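PDB 4JHM: mandelate racemase / muconate lactonizing enzyme, C-terminal domain protein from Pseudovibrio sp. JE062, which is of unknown function but belongs to the mandelate racemase / muconate lactonizing enzyme group of the enolase superfamily. Local coordinates for residues R7-L13 with I39-E45; S69-V74 with A103-I107; T132-S136 with E345-A350; F323-Y329 with Q339-D343. All coordinates share one frame; numbering follows the deposited sequence.

Interaction 1 of 4, residues R7-L13 with I39-E45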
loop_
_atom_site.group_PDB
_atom_site.type_symbol
_atom_site.label_atom_id
_atom_site.label_comp_id
_atom_site.label_asym_id
_atom_site.label_seq_id
_atom_site.Cartn_x
_atom_site.Cartn_y
_atom_site.Cartn_z
ATOM N N ARG A 7 40.265 29.324 -16.638
ATOM C CA ARG A 7 39.666 30.229 -15.674
ATOM C C ARG A 7 38.669 31.161 -16.353
ATOM O O ARG A 7 38.827 31.506 -17.524
ATOM C CB ARG A 7 40.772 31.039 -14.990
ATOM C CG ARG A 7 40.296 31.932 -13.857
ATOM C CD ARG A 7 41.437 32.753 -13.275
ATOM N NE ARG A 7 42.341 31.952 -12.452
ATOM C CZ ARG A 7 43.554 31.550 -12.825
ATOM N NH1 ARG A 7 44.035 31.867 -14.022
ATOM N NH2 ARG A 7 44.294 30.827 -11.994
ATOM N N ILE A 8 37.636 31.558 -15.616
ATOM C CA ILE A 8 36.705 32.570 -16.099
ATOM C C ILE A 8 37.399 33.927 -16.064
ATOM O O ILE A 8 37.838 34.385 -15.009
ATOM C CB ILE A 8 35.425 32.634 -15.245
ATOM C CG1 ILE A 8 34.631 31.332 -15.368
ATOM C CG2 ILE A 8 34.563 33.811 -15.667
ATOM C CD1 ILE A 8 33.956 31.141 -16.708
ATOM N N SER A 9 37.495 34.557 -17.228
ATOM C CA SER A 9 38.222 35.815 -17.383
ATOM C C SER A 9 37.290 37.023 -17.247
ATOM O O SER A 9 37.687 38.073 -16.739
ATOM C CB SER A 9 38.920 35.827 -18.750
ATOM O OG SER A 9 39.300 37.131 -19.150
ATOM N N ARG A 10 36.045 36.851 -17.684
ATOM C CA ARG A 10 35.109 37.959 -17.828
ATOM C C ARG A 10 33.705 37.414 -18.108
ATOM O O ARG A 10 33.557 36.352 -18.713
ATOM C CB ARG A 10 35.580 38.857 -18.980
ATOM C CG ARG A 10 34.546 39.823 -19.541
ATOM C CD ARG A 10 34.982 40.337 -20.909
ATOM N NE ARG A 10 34.045 41.303 -21.481
ATOM C CZ ARG A 10 34.257 42.616 -21.535
ATOM N NH1 ARG A 10 35.382 43.137 -21.058
ATOM N NH2 ARG A 10 33.345 43.414 -22.073
ATOM N N VAL A 11 32.678 38.130 -17.657
ATOM C CA VAL A 11 31.299 37.745 -17.975
ATOM C C VAL A 11 30.450 38.954 -18.378
ATOM O O VAL A 11 30.612 40.049 -17.842
ATOM C CB VAL A 11 30.622 36.994 -16.807
ATOM C CG1 VAL A 11 31.599 36.018 -16.162
ATOM C CG2 VAL A 11 30.076 37.963 -15.773
ATOM N N GLU A 12 29.558 38.744 -19.342
ATOM C CA GLU A 12 28.654 39.791 -19.810
ATOM C C GLU A 12 27.210 39.317 -19.711
ATOM O O GLU A 12 26.874 38.228 -20.179
ATOM C CB GLU A 12 28.959 40.152 -21.261
ATOM C CG GLU A 12 30.280 40.866 -21.470
ATOM C CD GLU A 12 30.577 41.117 -22.935
ATOM O OE1 GLU A 12 29.911 40.503 -23.795
ATOM O OE2 GLU A 12 31.484 41.923 -23.224
ATOM N N LEU A 13 26.357 40.135 -19.107
ATOM C CA LEU A 13 24.947 39.797 -18.987
ATOM C C LEU A 13 24.119 40.667 -19.915
ATOM O O LEU A 13 24.353 41.867 -20.013
ATOM C CB LEU A 13 24.474 39.987 -17.549
ATOM C CG LEU A 13 25.265 39.237 -16.478
ATOM C CD1 LEU A 13 24.539 39.322 -15.143
ATOM C CD2 LEU A 13 25.490 37.791 -16.892
ATOM N N ILE A 39 20.895 36.538 -21.817
ATOM C CA ILE A 39 22.095 35.871 -22.294
ATOM C C ILE A 39 23.276 36.063 -21.354
ATOM O O ILE A 39 23.582 37.183 -20.941
ATOM C CB ILE A 39 22.491 36.365 -23.694
ATOM C CG1 ILE A 39 21.485 35.862 -24.729
ATOM C CG2 ILE A 39 23.887 35.880 -24.048
ATOM C CD1 ILE A 39 21.708 36.412 -26.123
ATOM N N VAL A 40 23.924 34.949 -21.021
ATOM C CA VAL A 40 25.172 34.961 -20.274
ATOM C C VAL A 40 26.311 34.593 -21.212
ATOM O O VAL A 40 26.316 33.503 -21.785
ATOM C CB VAL A 40 25.159 33.935 -19.127
ATOM C CG1 VAL A 40 26.514 33.901 -18.436
ATOM C CG2 VAL A 40 24.058 34.254 -18.131
ATOM N N ARG A 41 27.270 35.503 -21.374
ATOM C CA ARG A 41 28.448 35.228 -22.184
ATOM C C ARG A 41 29.691 35.153 -21.300
ATOM O O ARG A 41 30.094 36.149 -20.705
ATOM C CB ARG A 41 28.640 36.304 -23.256
ATOM C CG ARG A 41 29.294 35.769 -24.521
ATOM C CD ARG A 41 30.413 36.655 -25.027
ATOM N NE ARG A 41 29.931 37.821 -25.763
ATOM C CZ ARG A 41 30.645 38.470 -26.679
ATOM N NH1 ARG A 41 31.871 38.066 -26.984
ATOM N NH2 ARG A 41 30.133 39.521 -27.299
ATOM N N LEU A 42 30.293 33.970 -21.220
ATOM C CA LEU A 42 31.470 33.767 -20.385
ATOM C C LEU A 42 32.740 33.845 -21.219
ATOM O O LEU A 42 32.788 33.333 -22.336
ATOM C CB LEU A 42 31.411 32.402 -19.700
ATOM C CG LEU A 42 30.217 32.126 -18.787
ATOM C CD1 LEU A 42 30.210 30.660 -18.382
ATOM C CD2 LEU A 42 30.237 33.024 -17.559
ATOM N N PHE A 43 33.766 34.481 -20.661
ATOM C CA PHE A 43 35.074 34.558 -21.299
ATOM C C PHE A 43 36.097 33.781 -20.471
ATOM O O PHE A 43 35.882 33.531 -19.285
ATOM C CB PHE A 43 35.524 36.015 -21.423
ATOM C CG PHE A 43 34.714 36.832 -22.395
ATOM C CD1 PHE A 43 35.020 36.830 -23.749
ATOM C CD2 PHE A 43 33.668 37.625 -21.952
ATOM C CE1 PHE A 43 34.287 37.592 -24.645
ATOM C CE2 PHE A 43 32.935 38.392 -22.841
ATOM C CZ PHE A 43 33.246 38.379 -24.188
ATOM N N THR A 44 37.212 33.410 -21.098
ATOM C CA THR A 44 38.270 32.660 -20.422
ATOM C C THR A 44 39.645 33.304 -20.624
ATOM O O THR A 44 39.756 34.393 -21.185
ATOM C CB THR A 44 38.321 31.202 -20.918
ATOM O OG1 THR A 44 38.446 31.183 -22.344
ATOM C CG2 THR A 44 37.062 30.457 -20.515
ATOM N N GLU A 45 40.687 32.627 -20.151
ATOM C CA GLU A 45 42.051 33.134 -20.267
ATOM C C GLU A 45 42.558 33.087 -21.705
ATOM O O GLU A 45 43.340 33.943 -22.116
ATOM C CB GLU A 45 43.001 32.337 -19.365
ATOM C CG GLU A 45 42.785 32.545 -17.873
ATOM C CD GLU A 45 43.304 33.884 -17.370
ATOM O OE1 GLU A 45 43.907 33.916 -16.277
ATOM O OE2 GLU A 45 43.110 34.907 -18.060
#

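Interaction 2 of 4, residues S69-V74 with A103-I107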
loop_
_atom_site.group_PDB
_atom_site.type_symbol
_atom_site.label_atom_id
_atom_site.label_comp_id
_atom_site.label_asym_id
_atom_site.label_seq_id
_atom_site.Cartn_x
_atom_site.Cartn_y
_atom_site.Cartn_z
ATOM N N SER A 69 18.927 38.921 -11.099
ATOM C CA SER A 69 19.246 37.763 -10.274
ATOM C C SER A 69 20.641 37.279 -10.626
ATOM O O SER A 69 21.441 36.967 -9.750
ATOM C CB SER A 69 18.236 36.642 -10.519
ATOM O OG SER A 69 18.664 35.433 -9.917
ATOM N N LEU A 70 20.922 37.227 -11.922
ATOM C CA LEU A 70 22.230 36.838 -12.428
ATOM C C LEU A 70 23.321 37.777 -11.935
ATOM O O LEU A 70 24.449 37.352 -11.681
ATOM C CB LEU A 70 22.217 36.819 -13.958
ATOM C CG LEU A 70 21.731 35.509 -14.582
ATOM C CD1 LEU A 70 21.151 35.745 -15.967
ATOM C CD2 LEU A 70 22.869 34.500 -14.635
ATOM N N ARG A 71 22.982 39.054 -11.801
ATOM C CA ARG A 71 23.940 40.051 -11.331
ATOM C C ARG A 71 24.544 39.674 -9.983
ATOM O O ARG A 71 25.730 39.884 -9.750
ATOM C CB ARG A 71 23.269 41.419 -11.207
ATOM C CG ARG A 71 24.174 42.494 -10.620
ATOM C CD ARG A 71 23.497 43.854 -10.622
ATOM N NE ARG A 71 24.464 44.947 -10.668
ATOM C CZ ARG A 71 24.897 45.616 -9.606
ATOM N NH1 ARG A 71 24.448 45.316 -8.394
ATOM N NH2 ARG A 71 25.782 46.595 -9.759
ATOM N N THR A 72 23.719 39.129 -9.096
ATOM C CA THR A 72 24.143 38.835 -7.735
ATOM C C THR A 72 24.911 37.517 -7.659
ATOM O O THR A 72 25.605 37.248 -6.680
ATOM C CB THR A 72 22.935 38.792 -6.776
ATOM O OG1 THR A 72 22.070 37.704 -7.119
ATOM C CG2 THR A 72 22.154 40.091 -6.854
ATOM N N ILE A 73 24.791 36.705 -8.703
ATOM C CA ILE A 73 25.392 35.377 -8.726
ATOM C C ILE A 73 26.798 35.378 -9.320
ATOM O O ILE A 73 27.720 34.785 -8.756
ATOM C CB ILE A 73 24.540 34.411 -9.565
ATOM C CG1 ILE A 73 23.219 34.107 -8.856
ATOM C CG2 ILE A 73 25.299 33.121 -9.826
ATOM C CD1 ILE A 73 22.245 33.323 -9.709
ATOM N N VAL A 74 26.950 36.063 -10.450
ATOM C CA VAL A 74 28.114 35.886 -11.322
ATOM C C VAL A 74 29.437 36.525 -10.878
ATOM O O VAL A 74 30.492 36.134 -11.374
ATOM C CB VAL A 74 27.811 36.371 -12.758
ATOM C CG1 VAL A 74 26.659 35.578 -13.355
ATOM C CG2 VAL A 74 27.512 37.860 -12.777
ATOM N N ALA A 103 17.471 31.205 -13.348
ATOM C CA ALA A 103 18.499 32.235 -13.403
ATOM C C ALA A 103 19.906 31.633 -13.456
ATOM O O ALA A 103 20.850 32.293 -13.886
ATOM C CB ALA A 103 18.368 33.166 -12.207
ATOM N N LYS A 104 20.043 30.385 -13.021
ATOM C CA LYS A 104 21.351 29.734 -12.962
ATOM C C LYS A 104 21.617 28.835 -14.170
ATOM O O LYS A 104 22.770 28.520 -14.469
ATOM C CB LYS A 104 21.470 28.914 -11.676
ATOM C CG LYS A 104 21.342 29.740 -10.403
ATOM C CD LYS A 104 21.063 28.867 -9.188
ATOM C CE LYS A 104 20.896 29.705 -7.931
ATOM N NZ LYS A 104 20.545 28.873 -6.747
ATOM N N SER A 105 20.556 28.437 -14.866
ATOM C CA SER A 105 20.675 27.510 -15.990
ATOM C C SER A 105 21.615 28.000 -17.092
ATOM O O SER A 105 22.393 27.218 -17.631
ATOM C CB SER A 105 19.295 27.202 -16.578
ATOM O OG SER A 105 18.515 26.440 -15.666
ATOM N N PRO A 106 21.555 29.295 -17.434
ATOM C CA PRO A 106 22.424 29.791 -18.508
ATOM C C PRO A 106 23.920 29.722 -18.181
ATOM O O PRO A 106 24.741 29.551 -19.080
ATOM C CB PRO A 106 21.985 31.251 -18.679
ATOM C CG PRO A 106 20.652 31.354 -18.017
ATOM C CD PRO A 106 20.670 30.347 -16.909
ATOM N N ILE A 107 24.272 29.856 -16.906
ATOM C CA ILE A 107 25.675 29.827 -16.509
ATOM C C ILE A 107 26.222 28.414 -16.665
ATOM O O ILE A 107 27.289 28.218 -17.233
ATOM C CB ILE A 107 25.876 30.299 -15.054
ATOM C CG1 ILE A 107 25.267 31.691 -14.852
ATOM C CG2 ILE A 107 27.357 30.315 -14.700
ATOM C CD1 ILE A 107 25.014 32.047 -13.402
#

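Interaction 3 of 4, residues T132-S136 with E345-A350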
loop_
_atom_site.group_PDB
_atom_site.type_symbol
_atom_site.label_atom_id
_atom_site.label_comp_id
_atom_site.label_asym_id
_atom_site.label_seq_id
_atom_site.Cartn_x
_atom_site.Cartn_y
_atom_site.Cartn_z
ATOM N N THR A 132 21.759 12.474 -34.998
ATOM C CA THR A 132 22.223 13.795 -35.376
ATOM C C THR A 132 21.033 14.664 -35.790
ATOM O O THR A 132 21.185 15.850 -36.094
ATOM C CB THR A 132 23.280 13.701 -36.499
ATOM O OG1 THR A 132 24.126 14.858 -36.464
ATOM C CG2 THR A 132 22.626 13.566 -37.876
ATOM N N LYS A 133 19.842 14.065 -35.781
ATOM C CA LYS A 133 18.603 14.774 -36.109
ATOM C C LYS A 133 17.418 14.147 -35.381
ATOM O O LYS A 133 17.535 13.049 -34.840
ATOM C CB LYS A 133 18.356 14.742 -37.620
ATOM C CG LYS A 133 18.053 13.360 -38.177
ATOM C CD LYS A 133 17.700 13.429 -39.655
ATOM C CE LYS A 133 17.416 12.047 -40.226
ATOM N NZ LYS A 133 17.244 12.084 -41.705
ATOM N N ILE A 134 16.276 14.832 -35.381
ATOM C CA ILE A 134 15.088 14.331 -34.683
ATOM C C ILE A 134 13.785 14.988 -35.157
ATOM O O ILE A 134 13.776 16.149 -35.560
ATOM C CB ILE A 134 15.226 14.542 -33.167
ATOM C CG1 ILE A 134 13.928 14.172 -32.449
ATOM C CG2 ILE A 134 15.578 15.990 -32.868
ATOM C CD1 ILE A 134 13.960 14.439 -30.959
ATOM N N LYS A 135 12.688 14.234 -35.107
ATOM C CA LYS A 135 11.362 14.751 -35.464
ATOM C C LYS A 135 10.998 15.948 -34.599
ATOM O O LYS A 135 11.086 15.875 -33.376
ATOM C CB LYS A 135 10.289 13.676 -35.263
ATOM C CG LYS A 135 10.260 12.597 -36.327
ATOM C CD LYS A 135 9.233 12.909 -37.398
ATOM C CE LYS A 135 9.541 12.165 -38.687
ATOM N NZ LYS A 135 9.658 10.698 -38.470
ATOM N N SER A 136 10.573 17.035 -35.234
ATOM C CA SER A 136 10.077 18.198 -34.510
ATOM C C SER A 136 8.559 18.294 -34.611
ATOM O O SER A 136 7.943 17.658 -35.461
ATOM C CB SER A 136 10.700 19.475 -35.073
ATOM O OG SER A 136 10.360 19.652 -36.441
ATOM N N GLU A 345 11.394 17.119 -44.435
ATOM C CA GLU A 345 11.016 15.771 -44.012
ATOM C C GLU A 345 10.454 15.738 -42.592
ATOM O O GLU A 345 9.934 14.714 -42.152
ATOM C CB GLU A 345 12.218 14.828 -44.103
ATOM C CG GLU A 345 12.714 14.591 -45.520
ATOM C CD GLU A 345 13.407 13.250 -45.680
ATOM O OE1 GLU A 345 13.562 12.795 -46.833
ATOM O OE2 GLU A 345 13.791 12.646 -44.655
ATOM N N GLY A 346 10.566 16.857 -41.879
ATOM C CA GLY A 346 10.035 16.974 -40.525
ATOM C C GLY A 346 11.110 16.878 -39.457
ATOM O O GLY A 346 10.802 16.777 -38.258
ATOM N N TYR A 347 12.369 16.918 -39.889
ATOM C CA TYR A 347 13.505 16.749 -38.984
ATOM C C TYR A 347 14.226 18.059 -38.703
ATOM O O TYR A 347 14.484 18.845 -39.610
ATOM C CB TYR A 347 14.508 15.747 -39.566
ATOM C CG TYR A 347 13.977 14.339 -39.689
ATOM C CD1 TYR A 347 14.052 13.448 -38.626
ATOM C CD2 TYR A 347 13.401 13.901 -40.869
ATOM C CE1 TYR A 347 13.563 12.159 -38.738
ATOM C CE2 TYR A 347 12.914 12.615 -40.994
ATOM C CZ TYR A 347 12.994 11.749 -39.928
ATOM O OH TYR A 347 12.502 10.472 -40.066
ATOM N N VAL A 348 14.547 18.284 -37.432
ATOM C CA VAL A 348 15.444 19.362 -37.043
ATOM C C VAL A 348 16.848 18.782 -36.907
ATOM O O VAL A 348 17.019 17.680 -36.374
ATOM C CB VAL A 348 15.026 19.991 -35.707
ATOM C CG1 VAL A 348 15.327 19.044 -34.558
ATOM C CG2 VAL A 348 15.745 21.310 -35.494
ATOM N N HIS A 349 17.850 19.514 -37.389
ATOM C CA HIS A 349 19.226 19.022 -37.387
ATOM C C HIS A 349 20.104 19.721 -36.359
ATOM O O HIS A 349 19.937 20.905 -36.092
ATOM C CB HIS A 349 19.851 19.196 -38.772
ATOM C CG HIS A 349 19.294 18.268 -39.802
ATOM N ND1 HIS A 349 19.833 17.024 -40.050
ATOM C CD2 HIS A 349 18.242 18.397 -40.643
ATOM C CE1 HIS A 349 19.137 16.428 -41.001
ATOM N NE2 HIS A 349 18.166 17.240 -41.379
ATOM N N ALA A 350 21.047 18.976 -35.793
ATOM C CA ALA A 350 22.049 19.556 -34.914
ATOM C C ALA A 350 22.821 20.608 -35.687
ATOM O O ALA A 350 23.225 20.362 -36.821
ATOM C CB ALA A 350 22.998 18.486 -34.413
#

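Interaction 4 of 4, residues F323-Y329 with Q339-D343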
loop_
_atom_site.group_PDB
_atom_site.type_symbol
_atom_site.label_atom_id
_atom_site.label_comp_id
_atom_site.label_asym_id
_atom_site.label_seq_id
_atom_site.Cartn_x
_atom_site.Cartn_y
_atom_site.Cartn_z
ATOM N N PHE A 323 11.420 17.484 -30.919
ATOM C CA PHE A 323 12.039 18.757 -30.585
ATOM C C PHE A 323 10.977 19.815 -30.806
ATOM O O PHE A 323 10.439 19.934 -31.908
ATOM C CB PHE A 323 13.240 19.024 -31.496
ATOM C CG PHE A 323 13.658 20.463 -31.551
ATOM C CD1 PHE A 323 13.104 21.323 -32.484
ATOM C CD2 PHE A 323 14.618 20.957 -30.685
ATOM C CE1 PHE A 323 13.494 22.652 -32.546
ATOM C CE2 PHE A 323 15.012 22.285 -30.741
ATOM C CZ PHE A 323 14.449 23.133 -31.671
ATOM N N GLU A 324 10.659 20.563 -29.755
ATOM C CA GLU A 324 9.642 21.599 -29.844
ATOM C C GLU A 324 10.143 22.742 -30.726
ATOM O O GLU A 324 11.142 23.389 -30.417
ATOM C CB GLU A 324 9.285 22.111 -28.451
ATOM C CG GLU A 324 8.219 23.194 -28.437
ATOM C CD GLU A 324 7.668 23.461 -27.053
ATOM O OE1 GLU A 324 6.519 23.937 -26.965
ATOM O OE2 GLU A 324 8.377 23.197 -26.054
ATOM N N GLN A 325 9.448 22.972 -31.832
ATOM C CA GLN A 325 9.806 24.042 -32.751
ATOM C C GLN A 325 8.642 25.004 -32.904
ATOM O O GLN A 325 7.647 24.690 -33.564
ATOM C CB GLN A 325 10.171 23.471 -34.121
ATOM C CG GLN A 325 10.486 24.529 -35.167
ATOM C CD GLN A 325 11.870 25.118 -34.993
ATOM O OE1 GLN A 325 12.032 26.222 -34.470
ATOM N NE2 GLN A 325 12.879 24.374 -35.417
ATOM N N PHE A 326 8.761 26.173 -32.288
ATOM C CA PHE A 326 7.750 27.200 -32.458
ATOM C C PHE A 326 7.809 27.733 -33.886
ATOM O O PHE A 326 8.884 28.027 -34.409
ATOM C CB PHE A 326 7.935 28.341 -31.462
ATOM C CG PHE A 326 6.874 29.391 -31.566
ATOM C CD1 PHE A 326 5.702 29.285 -30.832
ATOM C CD2 PHE A 326 7.030 30.468 -32.422
ATOM C CE1 PHE A 326 4.711 30.245 -30.937
ATOM C CE2 PHE A 326 6.045 31.432 -32.533
ATOM C CZ PHE A 326 4.883 31.320 -31.788
ATOM N N TYR A 327 6.642 27.853 -34.505
ATOM C CA TYR A 327 6.531 28.256 -35.901
ATOM C C TYR A 327 5.486 29.367 -35.955
ATOM O O TYR A 327 4.383 29.190 -35.434
ATOM C CB TYR A 327 6.114 27.042 -36.744
ATOM C CG TYR A 327 6.194 27.229 -38.243
ATOM C CD1 TYR A 327 7.383 27.603 -38.857
ATOM C CD2 TYR A 327 5.082 27.004 -39.049
ATOM C CE1 TYR A 327 7.458 27.769 -40.226
ATOM C CE2 TYR A 327 5.146 27.167 -40.422
ATOM C CZ TYR A 327 6.335 27.550 -41.005
ATOM O OH TYR A 327 6.405 27.713 -42.371
ATOM N N PRO A 328 5.822 30.525 -36.559
ATOM C CA PRO A 328 7.047 30.895 -37.287
ATOM C C PRO A 328 8.305 30.946 -36.419
ATOM O O PRO A 328 8.214 30.866 -35.196
ATOM C CB PRO A 328 6.738 32.303 -37.820
ATOM C CG PRO A 328 5.278 32.518 -37.609
ATOM C CD PRO A 328 4.898 31.666 -36.446
ATOM N N TYR A 329 9.463 31.089 -37.063
ATOM C CA TYR A 329 10.747 31.070 -36.367
ATOM C C TYR A 329 11.237 32.471 -36.038
ATOM O O TYR A 329 11.724 32.730 -34.941
ATOM C CB TYR A 329 11.827 30.417 -37.232
ATOM C CG TYR A 329 11.429 29.148 -37.948
ATOM C CD1 TYR A 329 11.059 28.013 -37.240
ATOM C CD2 TYR A 329 11.468 29.072 -39.338
ATOM C CE1 TYR A 329 10.714 26.847 -37.895
ATOM C CE2 TYR A 329 11.123 27.910 -40.002
ATOM C CZ TYR A 329 10.749 26.801 -39.277
ATOM O OH TYR A 329 10.404 25.639 -39.923
ATOM N N GLN A 339 20.390 29.314 -37.484
ATOM C CA GLN A 339 18.965 29.039 -37.641
ATOM C C GLN A 339 18.649 27.551 -37.527
ATOM O O GLN A 339 18.945 26.767 -38.426
ATOM C CB GLN A 339 18.465 29.573 -38.980
ATOM C CG GLN A 339 18.516 31.087 -39.086
ATOM C CD GLN A 339 17.928 31.598 -40.385
ATOM O OE1 GLN A 339 17.260 32.628 -40.410
ATOM N NE2 GLN A 339 18.170 30.873 -41.475
ATOM N N ILE A 340 18.039 27.170 -36.413
ATOM C CA ILE A 340 17.585 25.802 -36.230
ATOM C C ILE A 340 16.146 25.688 -36.716
ATOM O O ILE A 340 15.208 25.840 -35.944
ATOM C CB ILE A 340 17.687 25.365 -34.756
ATOM C CG1 ILE A 340 19.142 25.469 -34.286
ATOM C CG2 ILE A 340 17.174 23.942 -34.591
ATOM C CD1 ILE A 340 19.366 25.081 -32.841
ATOM N N ARG A 341 15.987 25.432 -38.009
ATOM C CA ARG A 341 14.669 25.308 -38.610
ATOM C C ARG A 341 14.346 23.849 -38.902
ATOM O O ARG A 341 15.173 22.966 -38.687
ATOM C CB ARG A 341 14.606 26.134 -39.894
ATOM C CG ARG A 341 15.105 27.557 -39.706
ATOM C CD ARG A 341 14.695 28.479 -40.842
ATOM N NE ARG A 341 14.484 29.838 -40.353
ATOM C CZ ARG A 341 14.048 30.849 -41.097
ATOM N NH1 ARG A 341 13.776 30.670 -42.384
ATOM N NH2 ARG A 341 13.882 32.044 -40.548
ATOM N N THR A 342 13.137 23.604 -39.391
ATOM C CA THR A 342 12.657 22.249 -39.628
ATOM C C THR A 342 12.659 21.957 -41.125
ATOM O O THR A 342 12.026 22.670 -41.904
ATOM C CB THR A 342 11.238 22.067 -39.052
ATOM O OG1 THR A 342 11.290 22.122 -37.616
ATOM C CG2 THR A 342 10.636 20.739 -39.490
ATOM N N ASP A 343 13.373 20.911 -41.529
ATOM C CA ASP A 343 13.530 20.608 -42.950
ATOM C C ASP A 343 12.247 20.013 -43.540
ATOM O O ASP A 343 11.235 19.872 -42.848
ATOM C CB ASP A 343 14.735 19.686 -43.185
ATOM C CG ASP A 343 14.457 18.242 -42.815
ATOM O OD1 ASP A 343 13.279 17.892 -42.597
ATOM O OD2 ASP A 343 15.422 17.452 -42.749
#

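Interaction 1 of 4, residues R7-L13 with I39-E45
In the four-stranded antiparallel sheet of the N-terminal domain, Glu12 and Arg41 form a hydrogen-bonded pair. Glu12 N reaches Arg41 O at 3.0 Å, and Arg41 N returns to Glu12 O with a nearly straight N-H...O angle of 174°. Their side chains run side by side, with the carboxylate and guanidinium planes 79° apart. Glu12 OE1 lies over a guanidinium face, well out of its plane and 3.3 Å from Arg41 NE, a salt bridge that pairs charges rather than making a hydrogen bond. The other oxygen serves Arg10: Arg10 NH2 lies 2.6 Å from Glu12 OE2, on its anti lone pair and in the guanidinium plane. Arg10 and Arg41 also have outer carboxylate partners, Glu376 and Glu49 respectively, which extends the network. The extended Arg10 chain carries its guanidinium alongside Phe43, so that Phe43 CE2 sits at the guanidinium edge while Glu12 CD sits at the edge of the phenyl ring.

This sheet, with the helices packed on it, is the capping-domain architecture of the enolase superfamily, and the residues on its other face show where the helices lie. There Val11 CG1 meets Leu42 CD2 at 3.6 Å and Leu13 CD2 meets Val40 CG2 at 4.0 Å; Leu42 packs on Ala110 and Ile114 of helix 100-119, and Leu13 on helix 65-73. Toward the start of the first strand, Phe43 O accepts from Ser9 N at 2.8 Å, with the donor above the carbonyl plane. Beyond it Arg7 NH1 makes a salt bridge to Glu45 OE1 at 3.0 Å, through that oxygen's anti lone pair.

Interaction 2 of 4, residues S69-V74 with A103-I107
Ser69 O, in the residue whose side chain faces Ala103, is gripped twice from within its own helix: Thr72 OG1 donates to it at 2.8 Å and Thr72 N at 3.2 Å. The first of these ties the Thr72 hydroxyl back to the helix backbone, on a side that does not face residues 103-107. Ser69 OG lies beside Ala103 CB, but its hydrogen-bond partner is Thr97 OG1.

Between the two segments the contact is apolar. Leu70 CD2 lies 3.5 Å from Ile107 CD1, the two side chains sliding past each other in opposite directions. The same CD1 methyl meets Ile73 CG2 at 3.7 Å and Val74 CG1 at 3.9 Å, so one isoleucine tip serves three residues of the first segment. It gets there with Ile107 CG1 anti to the carbonyl carbon (chi1 -55°) and CD1 extended beyond it (chi2 161°).

Both helices belong to the alpha/beta capping domain of the enolase superfamily, where they pack on the antiparallel sheet: Leu70 rests on Leu13 and Val40, and Pro106 on Val40. The axes of these short helix segments cross at -57° and come no nearer than 10.0 Å, a gap bridged by side chains. Helix 100-119 is kinked here; Pro106 has no amide hydrogen to give, and the bond from Ile107 N to Lys104 O is weak. Nearby, Ile73 CD1 touches Lys104 CG at 3.8 Å, the two chains crossing at about a right angle, while Lys104 NZ goes on to Arg95 O.

Interaction 3 of 4, residues T132-S136 with E345-A350
Lys133 begins its course against His349: its CB lies 3.6 Å from His349 ND1. CG then takes the position between the backbone N and the carbonyl carbon (chi1 67°), and the rest of the chain is extended, rising between the imidazole and the Tyr347 ring. CG approaches Tyr347 CD1 at 4.0 Å, and CD lies between His349 CE1 at 3.6 Å and Tyr347 CD1 at 3.8 Å. CE passes over one face of the tyrosine in a CH-pi contact. At the tip, NZ stands 4.3 Å from the Tyr347 ring centroid and 9° off the ring normal, which meets the geometry of a cation-pi pair; Glu345 OE2 is near, though beyond salt-bridge distance. Lys135, bent at chi2 and chi4, brings NZ to Tyr347 OH, a weak bond. The imidazole beside Lys133 is held by Asp343, which accepts from His349 NE2.

The backbones are antiparallel. Ile134 N and Val348 N each bond to the other residue's O, Val348 N to Ile134 O being 2.9 Å, while Gly346 O accepts from Ser136 N and Thr132 O from Ala350 N. On the face away from Lys133, Ile134 CG2 meets Val348 CG1 at 3.5 Å, both packing on Leu311 of helix 304-316. The short strand 347-349 thus runs antiparallel along strand 133-139, which is itself parallel to strands 163-167 and 323-326, an addition to the modified TIM barrel of the enolase superfamily.

Interaction 4 of 4, residues F323-Y329 with Q339-D343
Phe323 opens strand 323-326, parallel to strand 133-139 in the TIM-type barrel of the C-terminal domain, and it touches the loop 339-343 through its ring: CZ lies 4.1 Å from Ile340 CG2, the two side chains crossing at about a right angle. Leu311 and Gln307 of helix 304-316 also pack on this phenylalanine, so the loop residue joins a contact between strand and helix.

Two residues on, Gln325 supplies the main polar link. CG lies anti to the backbone N (chi1 177°) and the chain bends at chi2, which carries the amide across to the loop backbone. NE2 donates to Ile340 O at 2.8 Å with an N-H...O angle of 148°, the donor tilted from the carbonyl plane. The aliphatic part of Gln325 meanwhile slides past Thr342 in the opposite direction, CG coming to 3.5 Å from Thr342 OG1. That hydroxyl is engaged with Ser136 OG on the neighbouring strand, tying the loop to the barrel a second time.

After the strand comes a cis peptide bond before Pro328, and the chain turns so that the Tyr329 ring points back to the loop. Arg341 slants across it: CD is 3.6 Å from Tyr329 CD2, and the guanidinium, whose NH2 forms a salt bridge with Glu333, is inclined 35° to the ring. Tyr329 is sandwiched, with Arg341 CB over one face, 4.2 Å from the centroid, and Tyr327 CD1 over the opposite face, displaced from the ring centre.

How the interactions relate
The four contacts form two clusters, one in each domain. Interactions 1 and 2, centres 12 Å apart, lie in the N-terminal capping domain, where helices 65-73 and 100-119 of interaction 2 pack on the sheet that holds interaction 1. Interactions 3 and 4, centres 10 Å apart, share the barrel sheet through strand 133-139, with Lys135 O and Phe323 N 3.0 Å apart. Interaction 4 is nested in the long loop closed by interaction 3, whereas interactions 1 and 2 precede both. Between clusters the centres are about 27 to 31 Å apart, so the two pairs of contacts do not touch each other.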